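Local atomic coordinates of oxidoreductase (Ralstonia eutropha, PDB entry 3HJ9), a protein that binds flavin mononucleotide and, as a member of the nitroreductase family, probably works as an FMN-dependent oxidoreductase. Residues L17-V22 and L122-G127; G23-V28 and L114-A119; A71-N76 and Y107-H112; V93-V98 and V142-R147. All blocks are in the same frame, centred on the assembly; numbering follows the deposited sequence. Where two conformers were deposited one is given.

Contact 1 of 4, residues L17-V22 and L122-G127; sequences LPRPAV and LRSMTG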
loop_
_atom_site.group_PDB
_atom_site.type_symbol
_atom_site.label_atom_id
_atom_site.label_comp_id
_atom_site.label_asym_id
_atom_site.label_seq_id
_atom_site.Cartn_x
_atom_site.Cartn_y
_atom_site.Cartn_z
ATOM N N LEU A 17 13.551 24.832 11.157
ATOM C CA LEU A 17 13.246 25.521 9.916
ATOM C C LEU A 17 13.848 24.717 8.782
ATOM O O LEU A 17 14.649 23.810 9.020
ATOM C CB LEU A 17 13.785 26.942 9.919
ATOM C CG LEU A 17 13.050 27.872 10.889
ATOM C CD1 LEU A 17 13.749 29.233 10.945
ATOM C CD2 LEU A 17 11.539 28.012 10.522
ATOM N N PRO A 18 13.421 25.000 7.542
ATOM C CA PRO A 18 14.077 24.311 6.440
ATOM C C PRO A 18 15.541 24.741 6.349
ATOM O O PRO A 18 15.843 25.916 6.551
ATOM C CB PRO A 18 13.295 24.811 5.225
ATOM C CG PRO A 18 11.931 25.106 5.795
ATOM C CD PRO A 18 12.283 25.802 7.055
ATOM N N ARG A 19 16.426 23.784 6.087
ATOM C CA ARG A 19 17.839 24.078 5.922
ATOM C C ARG A 19 18.059 24.645 4.502
ATOM O O ARG A 19 17.234 24.375 3.575
ATOM C CB ARG A 19 18.696 22.838 6.129
ATOM C CG ARG A 19 18.743 22.354 7.569
ATOM C CD ARG A 19 19.621 21.126 7.686
ATOM N NE ARG A 19 19.026 20.014 6.944
ATOM C CZ ARG A 19 17.982 19.293 7.343
ATOM N NH1 ARG A 19 17.389 19.512 8.523
ATOM N NH2 ARG A 19 17.518 18.323 6.558
ATOM N N PRO A 20 19.141 25.410 4.316
ATOM C CA PRO A 20 19.461 25.923 2.997
ATOM C C PRO A 20 19.771 24.781 2.013
ATOM O O PRO A 20 20.335 23.741 2.414
ATOM C CB PRO A 20 20.705 26.780 3.231
ATOM C CG PRO A 20 20.958 26.810 4.654
ATOM C CD PRO A 20 20.118 25.848 5.341
ATOM N N ALA A 21 19.366 24.960 0.753
ATOM C CA ALA A 21 19.645 23.970 -0.274
ATOM C C ALA A 21 21.175 23.837 -0.457
ATOM O O ALA A 21 21.921 24.818 -0.325
ATOM C CB ALA A 21 18.933 24.325 -1.594
ATOM N N VAL A 22 21.621 22.602 -0.650
ATOM C CA VAL A 22 23.023 22.254 -0.877
ATOM C C VAL A 22 23.072 21.782 -2.316
ATOM O O VAL A 22 22.453 20.779 -2.665
ATOM C CB VAL A 22 23.489 21.082 0.022
ATOM C CG1 VAL A 22 24.969 20.787 -0.216
ATOM C CG2 VAL A 22 23.208 21.381 1.474
ATOM N N LEU A 122 14.314 20.056 2.905
ATOM C CA LEU A 122 13.202 19.707 3.813
ATOM C C LEU A 122 13.252 18.249 4.273
ATOM O O LEU A 122 12.232 17.661 4.652
ATOM C CB LEU A 122 11.843 20.027 3.167
ATOM C CG LEU A 122 11.492 21.508 3.059
ATOM C CD1 LEU A 122 12.282 22.192 1.976
ATOM C CD2 LEU A 122 10.014 21.646 2.786
ATOM N N ARG A 123 14.432 17.644 4.262
ATOM C CA ARG A 123 14.539 16.271 4.733
ATOM C C ARG A 123 14.342 16.247 6.255
ATOM O O ARG A 123 14.795 17.152 6.962
ATOM C CB ARG A 123 15.868 15.667 4.366
ATOM C CG ARG A 123 16.012 15.450 2.871
ATOM C CD ARG A 123 17.396 14.923 2.579
ATOM N NE ARG A 123 18.403 15.924 2.924
ATOM C CZ ARG A 123 19.692 15.688 3.156
ATOM N NH1 ARG A 123 20.215 14.466 3.072
ATOM N NH2 ARG A 123 20.489 16.706 3.457
ATOM N N SER A 124 13.709 15.169 6.713
ATOM C CA SER A 124 13.318 14.937 8.104
ATOM C C SER A 124 12.666 16.163 8.789
ATOM O O SER A 124 13.161 16.697 9.786
ATOM C CB SER A 124 14.431 14.295 8.934
ATOM O OG SER A 124 15.565 15.114 8.954
HETATM N N MSE A 125 11.555 16.585 8.182
HETATM C CA MSE A 125 10.714 17.682 8.664
HETATM C C MSE A 125 9.335 17.116 9.019
HETATM O O MSE A 125 8.328 17.803 8.892
HETATM C CB MSE A 125 10.616 18.782 7.594
HETATM C CG MSE A 125 11.927 19.438 7.254
HETATM SE SE MSE A 125 12.640 20.423 8.763
HETATM C CE MSE A 125 11.119 21.575 9.018
ATOM N N THR A 126 9.283 15.863 9.478
ATOM C CA THR A 126 7.989 15.258 9.862
ATOM C C THR A 126 7.400 15.900 11.119
ATOM O O THR A 126 6.237 15.746 11.358
ATOM C CB THR A 126 8.058 13.739 10.133
ATOM O OG1 THR A 126 8.825 13.511 11.312
ATOM C CG2 THR A 126 8.615 12.962 8.936
ATOM N N GLY A 127 8.202 16.600 11.915
ATOM C CA GLY A 127 7.743 17.226 13.130
ATOM C C GLY A 127 7.675 16.315 14.351
ATOM O O GLY A 127 7.196 16.747 15.392
#
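R19 reaches from the segment 17-22 to the carbonyl oxygen of R123 through its guanidinium. From CB the chain runs through CG, anti to the carbonyl carbon, and on to CD without meeting the segment 122-127. A bend at chi3 (-65°) then swings NE out of that line. NE turns to D121, with which it forms a salt bridge outside the two segments. Farther out, CZ lies 3.9 Å and NH1 3.8 Å from R123 O, both without a bond. Across the two segments the one hydrogen bond is R19 NH2 to R123 O, 3.0 Å long with an angle of 158° at the hydrogen. The oxygen sits close to the guanidinium plane, at its edge, whereas NH2 is tilted 34° from the carbonyl plane. NH2 also touches R123 CB at 3.8 Å.

The remaining contacts are looser, van der Waals in kind. The SE of M125, a selenomethionine, approaches L17 O at 3.9 Å, and P18 and L122 make an apolar contact; L122 and M125 each adopt two conformations, so both contacts are tentative. H196 of helix 190-196 packs against P18, L122 and M125 alike. The contact continues the small two-stranded pairing of 19-20 with 120-121 into the following loop.

R19 NH2 and R123 NE, two cationic groups, stand 4.4 Å apart. Since D121 forms salt bridges with both arginines, its carboxylate would be expected to offset their repulsion.

Contact 2 of 4, residues G23-V28 and L114-A119; sequences GTSERV and LELKRA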
loop_
_atom_site.group_PDB
_atom_site.type_symbol
_atom_site.label_atom_id
_atom_site.label_comp_id
_atom_site.label_asym_id
_atom_site.label_seq_id
_atom_site.Cartn_x
_atom_site.Cartn_y
_atom_site.Cartn_z
ATOM N N GLY A 23 23.778 22.514 -3.151
ATOM C CA GLY A 23 23.933 22.173 -4.550
ATOM C C GLY A 23 23.290 23.229 -5.424
ATOM O O GLY A 23 23.057 24.393 -5.000
ATOM N N THR A 24 23.038 22.819 -6.665
ATOM C CA THR A 24 22.420 23.674 -7.669
ATOM C C THR A 24 20.950 23.211 -7.605
ATOM O O THR A 24 20.671 22.028 -7.776
ATOM C CB THR A 24 23.121 23.512 -9.063
ATOM O OG1 THR A 24 22.858 22.212 -9.619
ATOM C CG2 THR A 24 24.660 23.709 -8.935
ATOM N N SER A 25 20.056 24.153 -7.308
ATOM C CA SER A 25 18.626 23.931 -7.140
ATOM C C SER A 25 17.913 24.191 -8.490
ATOM O O SER A 25 17.194 25.184 -8.679
ATOM C CB SER A 25 18.148 24.827 -6.002
ATOM O OG SER A 25 16.764 24.756 -5.866
ATOM N N GLU A 26 18.127 23.262 -9.421
ATOM C CA GLU A 26 17.623 23.366 -10.800
ATOM C C GLU A 26 16.097 23.302 -10.860
ATOM O O GLU A 26 15.463 22.638 -10.039
ATOM C CB GLU A 26 18.233 22.282 -11.694
ATOM C CG GLU A 26 19.776 22.285 -11.781
ATOM C CD GLU A 26 20.390 23.571 -12.365
ATOM O OE1 GLU A 26 19.715 24.314 -13.128
ATOM O OE2 GLU A 26 21.585 23.842 -12.076
ATOM N N ARG A 27 15.523 24.031 -11.812
ATOM C CA ARG A 27 14.070 24.135 -11.972
ATOM C C ARG A 27 13.413 22.790 -12.338
ATOM O O ARG A 27 12.335 22.469 -11.833
ATOM C CB ARG A 27 13.725 25.236 -12.998
ATOM C CG ARG A 27 12.256 25.546 -13.054
ATOM C CD ARG A 27 11.947 26.847 -13.770
ATOM N NE ARG A 27 10.498 27.030 -13.783
ATOM C CZ ARG A 27 9.647 26.402 -14.611
ATOM N NH1 ARG A 27 10.075 25.539 -15.552
ATOM N NH2 ARG A 27 8.335 26.646 -14.508
ATOM N N VAL A 28 14.086 22.025 -13.203
ATOM C CA VAL A 28 13.633 20.714 -13.635
ATOM C C VAL A 28 14.797 19.734 -13.630
ATOM O O VAL A 28 15.873 20.074 -14.096
ATOM C CB VAL A 28 13.056 20.751 -15.075
ATOM C CG1 VAL A 28 12.625 19.361 -15.537
ATOM C CG2 VAL A 28 11.905 21.714 -15.162
ATOM N N LEU A 114 11.268 15.778 -12.356
ATOM C CA LEU A 114 11.115 16.484 -11.075
ATOM C C LEU A 114 11.050 18.010 -11.328
ATOM O O LEU A 114 11.870 18.549 -12.036
ATOM C CB LEU A 114 12.300 16.135 -10.169
ATOM C CG LEU A 114 12.448 14.682 -9.666
ATOM C CD1 LEU A 114 13.816 14.472 -8.972
ATOM C CD2 LEU A 114 11.309 14.394 -8.759
ATOM N N GLU A 115 10.047 18.668 -10.762
ATOM C CA GLU A 115 9.809 20.115 -10.882
ATOM C C GLU A 115 10.027 20.717 -9.497
ATOM O O GLU A 115 9.485 20.206 -8.521
ATOM C CB GLU A 115 8.371 20.372 -11.320
ATOM C CG GLU A 115 8.041 19.853 -12.705
ATOM C CD GLU A 115 6.580 20.162 -13.166
ATOM O OE1 GLU A 115 6.434 20.741 -14.273
ATOM O OE2 GLU A 115 5.592 19.853 -12.439
ATOM N N LEU A 116 10.854 21.758 -9.415
ATOM C CA LEU A 116 11.174 22.423 -8.134
ATOM C C LEU A 116 9.924 23.057 -7.496
ATOM O O LEU A 116 9.179 23.767 -8.168
ATOM C CB LEU A 116 12.301 23.452 -8.315
ATOM C CG LEU A 116 12.842 24.190 -7.077
ATOM C CD1 LEU A 116 13.491 23.208 -6.110
ATOM C CD2 LEU A 116 13.818 25.288 -7.542
ATOM N N LYS A 117 9.678 22.699 -6.246
ATOM C CA LYS A 117 8.591 23.218 -5.397
ATOM C C LYS A 117 9.191 24.215 -4.395
ATOM O O LYS A 117 8.590 25.260 -4.146
ATOM C CB LYS A 117 7.905 22.074 -4.641
ATOM C CG LYS A 117 6.727 22.472 -3.734
ATOM C CD LYS A 117 5.518 23.036 -4.535
ATOM C CE LYS A 117 4.552 23.713 -3.596
ATOM N NZ LYS A 117 3.453 24.471 -4.238
ATOM N N ARG A 118 10.337 23.865 -3.788
ATOM C CA ARG A 118 11.065 24.799 -2.898
ATOM C C ARG A 118 12.598 24.599 -2.860
ATOM O O ARG A 118 13.091 23.498 -2.607
ATOM C CB ARG A 118 10.459 24.724 -1.492
ATOM C CG ARG A 118 10.818 25.939 -0.690
ATOM C CD ARG A 118 10.212 25.947 0.670
ATOM N NE ARG A 118 10.701 27.141 1.342
ATOM C CZ ARG A 118 10.427 27.502 2.589
ATOM N NH1 ARG A 118 9.656 26.763 3.386
ATOM N NH2 ARG A 118 10.939 28.631 3.042
ATOM N N ALA A 119 13.340 25.680 -3.064
ATOM C CA ALA A 119 14.815 25.668 -3.040
ATOM C C ALA A 119 15.291 25.676 -1.583
ATOM O O ALA A 119 15.784 26.656 -1.093
ATOM C CB ALA A 119 15.403 26.857 -3.854
#
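S25 makes the tight side-chain part of this contact. Its OG, anti to the backbone N (chi1 175°), touches two apolar groups, 3.2 Å from A119 CB and 3.4 Å from L116 CD2. L116 adds its CB, 3.7 Å from E26 O. S25 OG also has a weak hydrogen bond to A102 O, outside the two segments.

The backbone is equally close. L116 N donates to R27 O at 2.9 Å, with 168° at the hydrogen, and V28 CA approaches L114 O at 3.2 Å as a CA-H...O contact. The CG1 of V28 rests on the same oxygen, L114 O, at 3.7 Å. V28 and E115 form an antiparallel non-hydrogen-bonded pair, the point at which strand 28-30 joins 113-116 as an outermost strand of the chain's antiparallel sheet. Just beyond, K117 and R118 both face L104 in a classic beta bulge.

Towards solvent the contact thins out. The side chains of E26 and R27 start away from the segment 114-119, and R27 NH1 remains 6.2 Å from E115 OE1, too far for a salt bridge. E115 pairs instead with R106 on the adjoining strand.

Contact 3 of 4, residues A71-N76 and Y107-H112; sequences AAAGVN and YDPVHH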
loop_
_atom_site.group_PDB
_atom_site.type_symbol
_atom_site.label_atom_id
_atom_site.label_comp_id
_atom_site.label_asym_id
_atom_site.label_seq_id
_atom_site.Cartn_x
_atom_site.Cartn_y
_atom_site.Cartn_z
ATOM N N ALA A 71 8.565 3.422 -9.830
ATOM C CA ALA A 71 7.985 2.343 -9.033
ATOM C C ALA A 71 6.835 2.921 -8.198
ATOM O O ALA A 71 5.687 2.453 -8.326
ATOM C CB ALA A 71 9.046 1.643 -8.138
ATOM N N ALA A 72 7.105 4.016 -7.484
ATOM C CA ALA A 72 6.081 4.640 -6.602
ATOM C C ALA A 72 4.898 5.291 -7.319
ATOM O O ALA A 72 3.728 5.052 -6.937
ATOM C CB ALA A 72 6.729 5.648 -5.641
ATOM N N ALA A 73 5.169 6.043 -8.395
ATOM C CA ALA A 73 4.137 6.906 -9.016
ATOM C C ALA A 73 4.072 6.950 -10.536
ATOM O O ALA A 73 3.302 7.741 -11.066
ATOM C CB ALA A 73 4.394 8.340 -8.515
ATOM N N GLY A 74 4.860 6.117 -11.220
ATOM C CA GLY A 74 5.050 6.206 -12.626
ATOM C C GLY A 74 3.896 5.761 -13.484
ATOM O O GLY A 74 2.993 5.062 -12.994
ATOM N N VAL A 75 3.943 6.188 -14.752
ATOM C CA VAL A 75 2.994 5.755 -15.780
ATOM C C VAL A 75 3.486 4.398 -16.291
ATOM O O VAL A 75 4.633 4.261 -16.668
ATOM C CB VAL A 75 2.892 6.758 -16.934
ATOM C CG1 VAL A 75 2.113 6.179 -18.172
ATOM C CG2 VAL A 75 2.277 8.091 -16.408
ATOM N N ASN A 76 2.626 3.394 -16.258
ATOM C CA ASN A 76 2.969 2.037 -16.772
ATOM C C ASN A 76 2.169 1.660 -17.995
ATOM O O ASN A 76 2.483 0.663 -18.621
ATOM C CB ASN A 76 2.911 0.961 -15.655
ATOM C CG ASN A 76 1.515 0.729 -15.076
ATOM O OD1 ASN A 76 0.523 1.365 -15.447
ATOM N ND2 ASN A 76 1.441 -0.210 -14.159
ATOM N N TYR A 107 7.324 15.126 -8.318
ATOM C CA TYR A 107 7.470 14.175 -9.403
ATOM C C TYR A 107 6.267 14.290 -10.334
ATOM O O TYR A 107 5.137 14.198 -9.886
ATOM C CB TYR A 107 7.582 12.750 -8.866
ATOM C CG TYR A 107 7.622 11.716 -9.945
ATOM C CD1 TYR A 107 8.697 11.647 -10.829
ATOM C CD2 TYR A 107 6.596 10.767 -10.082
ATOM C CE1 TYR A 107 8.740 10.661 -11.852
ATOM C CE2 TYR A 107 6.651 9.772 -11.082
ATOM C CZ TYR A 107 7.719 9.737 -11.966
ATOM O OH TYR A 107 7.763 8.785 -12.951
ATOM N N ASP A 108 6.535 14.481 -11.620
ATOM C CA ASP A 108 5.530 14.553 -12.669
ATOM C C ASP A 108 5.601 13.188 -13.390
ATOM O O ASP A 108 6.543 12.953 -14.148
ATOM C CB ASP A 108 5.859 15.709 -13.614
ATOM C CG ASP A 108 4.923 15.816 -14.783
ATOM O OD1 ASP A 108 3.982 15.019 -14.964
ATOM O OD2 ASP A 108 5.159 16.734 -15.573
ATOM N N PRO A 109 4.597 12.310 -13.189
ATOM C CA PRO A 109 4.638 10.986 -13.861
ATOM C C PRO A 109 4.526 10.970 -15.369
ATOM O O PRO A 109 5.214 10.183 -15.992
ATOM C CB PRO A 109 3.435 10.271 -13.271
ATOM C CG PRO A 109 3.231 10.914 -11.962
ATOM C CD PRO A 109 3.478 12.353 -12.229
ATOM N N VAL A 110 3.692 11.839 -15.941
ATOM C CA VAL A 110 3.464 11.875 -17.380
ATOM C C VAL A 110 4.752 12.216 -18.159
ATOM O O VAL A 110 4.966 11.660 -19.228
ATOM C CB VAL A 110 2.269 12.826 -17.745
ATOM C CG1 VAL A 110 2.155 13.040 -19.266
ATOM C CG2 VAL A 110 0.962 12.285 -17.119
ATOM N N HIS A 111 5.592 13.095 -17.593
ATOM C CA HIS A 111 6.857 13.511 -18.203
ATOM C C HIS A 111 8.098 12.938 -17.532
ATOM O O HIS A 111 9.209 13.214 -17.985
ATOM C CB HIS A 111 6.943 15.047 -18.250
ATOM C CG HIS A 111 5.831 15.677 -19.021
ATOM N ND1 HIS A 111 5.828 15.736 -20.395
ATOM C CD2 HIS A 111 4.667 16.234 -18.615
ATOM C CE1 HIS A 111 4.719 16.321 -20.804
ATOM N NE2 HIS A 111 3.999 16.635 -19.741
ATOM N N HIS A 112 7.909 12.139 -16.481
ATOM C CA HIS A 112 8.951 11.471 -15.735
ATOM C C HIS A 112 10.101 12.425 -15.422
ATOM O O HIS A 112 11.214 12.247 -15.872
ATOM C CB HIS A 112 9.407 10.196 -16.457
ATOM C CG HIS A 112 10.318 9.326 -15.647
ATOM N ND1 HIS A 112 9.970 8.842 -14.404
ATOM C CD2 HIS A 112 11.549 8.826 -15.915
ATOM C CE1 HIS A 112 10.960 8.112 -13.926
ATOM N NE2 HIS A 112 11.929 8.089 -14.821
HETATM O O HOH W 1 6.321 7.970 -15.166
#
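A73 sets its methyl against the edge of the Y107 ring: CB lies near the ring plane, 3.6 Å from CD2 and 3.7 Å from CE2. The tyrosine has a chi1 of 175°, which puts CG anti to the backbone N. At the far end of the ring, Y107 OH comes within 3.8 Å of G74 CA.

P109 packs beside it. Its CG touches A73 O at 3.3 Å, and its CB faces V75, whose CG2 is 4.0 Å away. That same CG2, anti to the carbonyl carbon, also rests against P109 O. The contact therefore joins the turn where helix 62-73 gives way to strand 75-77 to the turn leaving strand 103-108. R83 of strand 82-83 packs against V75, P109 and V110, and L69 of the helix against Y107.

No direct hydrogen bond crosses between the segments; one water does that work. It accepts from V75 N, donates to P109 O at 2.6 Å, and bonds to Y107 OH at 2.8 Å. Y107 OH has a second short bond, 2.6 Å to H112 ND1, in the plane of the imidazole, while H112 NE2 bonds to S66 OG.

The phenol oxygen is thus gripped from two directions, by imidazole and water, and a polar chain runs from S66 through H112 and Y107 to backbone groups of both turns.

Contact 4 of 4, residues V93-V98 and V142-R147; sequences VIDVYV and VANHGR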
loop_
_atom_site.group_PDB
_atom_site.type_symbol
_atom_site.label_atom_id
_atom_site.label_comp_id
_atom_site.label_asym_id
_atom_site.label_seq_id
_atom_site.Cartn_x
_atom_site.Cartn_y
_atom_site.Cartn_z
ATOM N N VAL A 93 -5.024 11.030 -6.882
ATOM C CA VAL A 93 -5.270 11.651 -5.577
ATOM C C VAL A 93 -3.973 11.986 -4.816
ATOM O O VAL A 93 -3.967 12.936 -4.028
ATOM C CB VAL A 93 -6.276 10.839 -4.718
ATOM C CG1 VAL A 93 -7.627 10.750 -5.491
ATOM C CG2 VAL A 93 -5.704 9.434 -4.302
ATOM N N ILE A 94 -2.894 11.244 -5.081
ATOM C CA ILE A 94 -1.605 11.421 -4.432
ATOM C C ILE A 94 -0.543 11.931 -5.422
ATOM O O ILE A 94 -0.390 11.368 -6.489
ATOM C CB ILE A 94 -1.109 10.078 -3.785
ATOM C CG1 ILE A 94 -2.048 9.626 -2.646
ATOM C CG2 ILE A 94 0.308 10.177 -3.247
ATOM C CD1 ILE A 94 -2.164 10.617 -1.442
ATOM N N ASP A 95 0.166 12.998 -5.022
ATOM C CA ASP A 95 1.307 13.544 -5.724
ATOM C C ASP A 95 2.506 13.201 -4.852
ATOM O O ASP A 95 2.458 13.319 -3.618
ATOM C CB ASP A 95 1.235 15.073 -5.867
ATOM C CG ASP A 95 0.160 15.545 -6.833
ATOM O OD1 ASP A 95 -0.226 14.808 -7.775
ATOM O OD2 ASP A 95 -0.319 16.691 -6.658
ATOM N N VAL A 96 3.585 12.779 -5.487
ATOM C CA VAL A 96 4.770 12.405 -4.787
ATOM C C VAL A 96 5.764 13.536 -4.887
ATOM O O VAL A 96 6.118 13.970 -5.974
ATOM C CB VAL A 96 5.362 11.095 -5.319
ATOM C CG1 VAL A 96 6.664 10.810 -4.595
ATOM C CG2 VAL A 96 4.374 9.971 -5.110
ATOM N N TYR A 97 6.230 13.974 -3.729
ATOM C CA TYR A 97 7.236 15.003 -3.601
ATOM C C TYR A 97 8.493 14.326 -3.133
ATOM O O TYR A 97 8.426 13.303 -2.449
ATOM C CB TYR A 97 6.805 16.077 -2.599
ATOM C CG TYR A 97 5.762 17.024 -3.141
ATOM C CD1 TYR A 97 4.421 16.639 -3.214
ATOM C CD2 TYR A 97 6.107 18.304 -3.581
ATOM C CE1 TYR A 97 3.445 17.501 -3.695
ATOM C CE2 TYR A 97 5.153 19.171 -4.068
ATOM C CZ TYR A 97 3.816 18.757 -4.156
ATOM O OH TYR A 97 2.881 19.616 -4.652
ATOM N N VAL A 98 9.634 14.920 -3.461
ATOM C CA VAL A 98 10.937 14.373 -3.075
ATOM C C VAL A 98 11.768 15.470 -2.413
ATOM O O VAL A 98 12.035 16.491 -3.056
ATOM C CB VAL A 98 11.747 13.833 -4.318
ATOM C CG1 VAL A 98 12.890 12.974 -3.862
ATOM C CG2 VAL A 98 10.868 13.054 -5.280
ATOM N N VAL A 142 1.461 13.341 -0.902
ATOM C CA VAL A 142 0.540 14.429 -0.615
ATOM C C VAL A 142 -0.812 14.157 -1.238
ATOM O O VAL A 142 -0.870 13.925 -2.431
ATOM C CB VAL A 142 1.084 15.740 -1.142
ATOM C CG1 VAL A 142 0.057 16.901 -0.947
ATOM C CG2 VAL A 142 2.443 16.064 -0.464
ATOM N N ALA A 143 -1.886 14.233 -0.442
ATOM C CA ALA A 143 -3.277 14.036 -0.938
ATOM C C ALA A 143 -3.786 15.349 -1.470
ATOM O O ALA A 143 -3.650 16.386 -0.807
ATOM C CB ALA A 143 -4.239 13.527 0.147
ATOM N N ASN A 144 -4.393 15.295 -2.649
ATOM C CA ASN A 144 -4.978 16.443 -3.275
ATOM C C ASN A 144 -6.488 16.392 -3.105
ATOM O O ASN A 144 -7.198 15.746 -3.883
ATOM C CB ASN A 144 -4.565 16.540 -4.739
ATOM C CG ASN A 144 -4.788 17.932 -5.281
ATOM O OD1 ASN A 144 -5.864 18.532 -5.109
ATOM N ND2 ASN A 144 -3.731 18.496 -5.864
ATOM N N HIS A 145 -6.975 17.112 -2.094
ATOM C CA HIS A 145 -8.407 17.157 -1.783
ATOM C C HIS A 145 -9.288 17.746 -2.892
ATOM O O HIS A 145 -10.482 17.423 -2.972
ATOM C CB HIS A 145 -8.664 17.816 -0.402
ATOM C CG HIS A 145 -8.219 16.966 0.758
ATOM N ND1 HIS A 145 -9.068 16.102 1.418
ATOM C CD2 HIS A 145 -7.009 16.832 1.361
ATOM C CE1 HIS A 145 -8.406 15.470 2.373
ATOM N NE2 HIS A 145 -7.151 15.889 2.357
ATOM N N GLY A 146 -8.705 18.582 -3.752
ATOM C CA GLY A 146 -9.412 19.129 -4.921
ATOM C C GLY A 146 -9.882 18.077 -5.923
ATOM O O GLY A 146 -10.879 18.283 -6.574
ATOM N N ARG A 147 -9.183 16.941 -6.005
ATOM C CA ARG A 147 -9.539 15.817 -6.885
ATOM C C ARG A 147 -10.399 14.736 -6.191
ATOM O O ARG A 147 -10.690 13.694 -6.808
ATOM C CB ARG A 147 -8.273 15.169 -7.435
ATOM C CG ARG A 147 -7.374 16.117 -8.243
ATOM C CD ARG A 147 -5.985 15.557 -8.379
ATOM N NE ARG A 147 -4.957 16.593 -8.569
ATOM C CZ ARG A 147 -3.628 16.422 -8.405
ATOM N NH1 ARG A 147 -3.085 15.239 -8.058
ATOM N NH2 ARG A 147 -2.812 17.473 -8.597
#
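V142 and D95 face each other as an antiparallel hydrogen-bonded pair, and backbone bonds form the first group of interactions. D95 N donates to V142 O and V142 N to D95 O, both at 2.9 Å. One step on, I94 and A143 make a non-hydrogen-bonded pair, after which N144 N donates to V93 O at 2.8 Å.

Charge supplies the second group. R147, on the short 3-10 turn after the strand, grips D95 end-on with two nitrogens: NH1 to OD1 at 2.9 Å, nearly straight at 174°, and NH2 to OD2 at 3.3 Å, more bent. The first bond meets OD1 from above the carboxylate plane, whereas the second uses the syn lone pair of OD2; the carboxylate and guanidinium planes stand 57° apart. R147 NH1 also bonds to the backbone oxygen of T92, a second partner that limits its movement. N144 ND2 lies 3.0 Å above one face of the guanidinium, offset toward its rim, a close approach of donors without a hydrogen bond.

These strands, 94-100 and 137-144, are neighbours in the central antiparallel sheet of this nitroreductase-family fold, and their short segments run at 146° to one another.

Apolar contacts divide between the sheet's faces. On the face of D95 and V142, V142 CG2 packs on Y97 CD1 at 3.4 Å, the two side chains crossing obliquely. On the face of I94 and A143, I94 CD1 meets A143 CB at 3.9 Å, and helix 156-177 lies against both through M167 and S160.

In the fold
Contact 4 is the buried one, two central sheet strands zipped by backbone bonds and closed by a salt bridge. Contact 2 belongs to the same sheet but at its outer strand, on the surface, where a single backbone bond crosses and R27 and E115 do not pair. Contact 3 lies between them in burial: it ties a helix end to strand 103-108 through apolar packing and water, and adjoins contact 4 through a probable hydrogen bond from Y107 N to V96 O. Contact 1, partly buried, joins the edge of a separate two-stranded sheet, 19-20 with 120-121, to the loop after it by an arginine; it touches contact 2 through P18 and R118 but lies opposite contact 3 across the chain's centre.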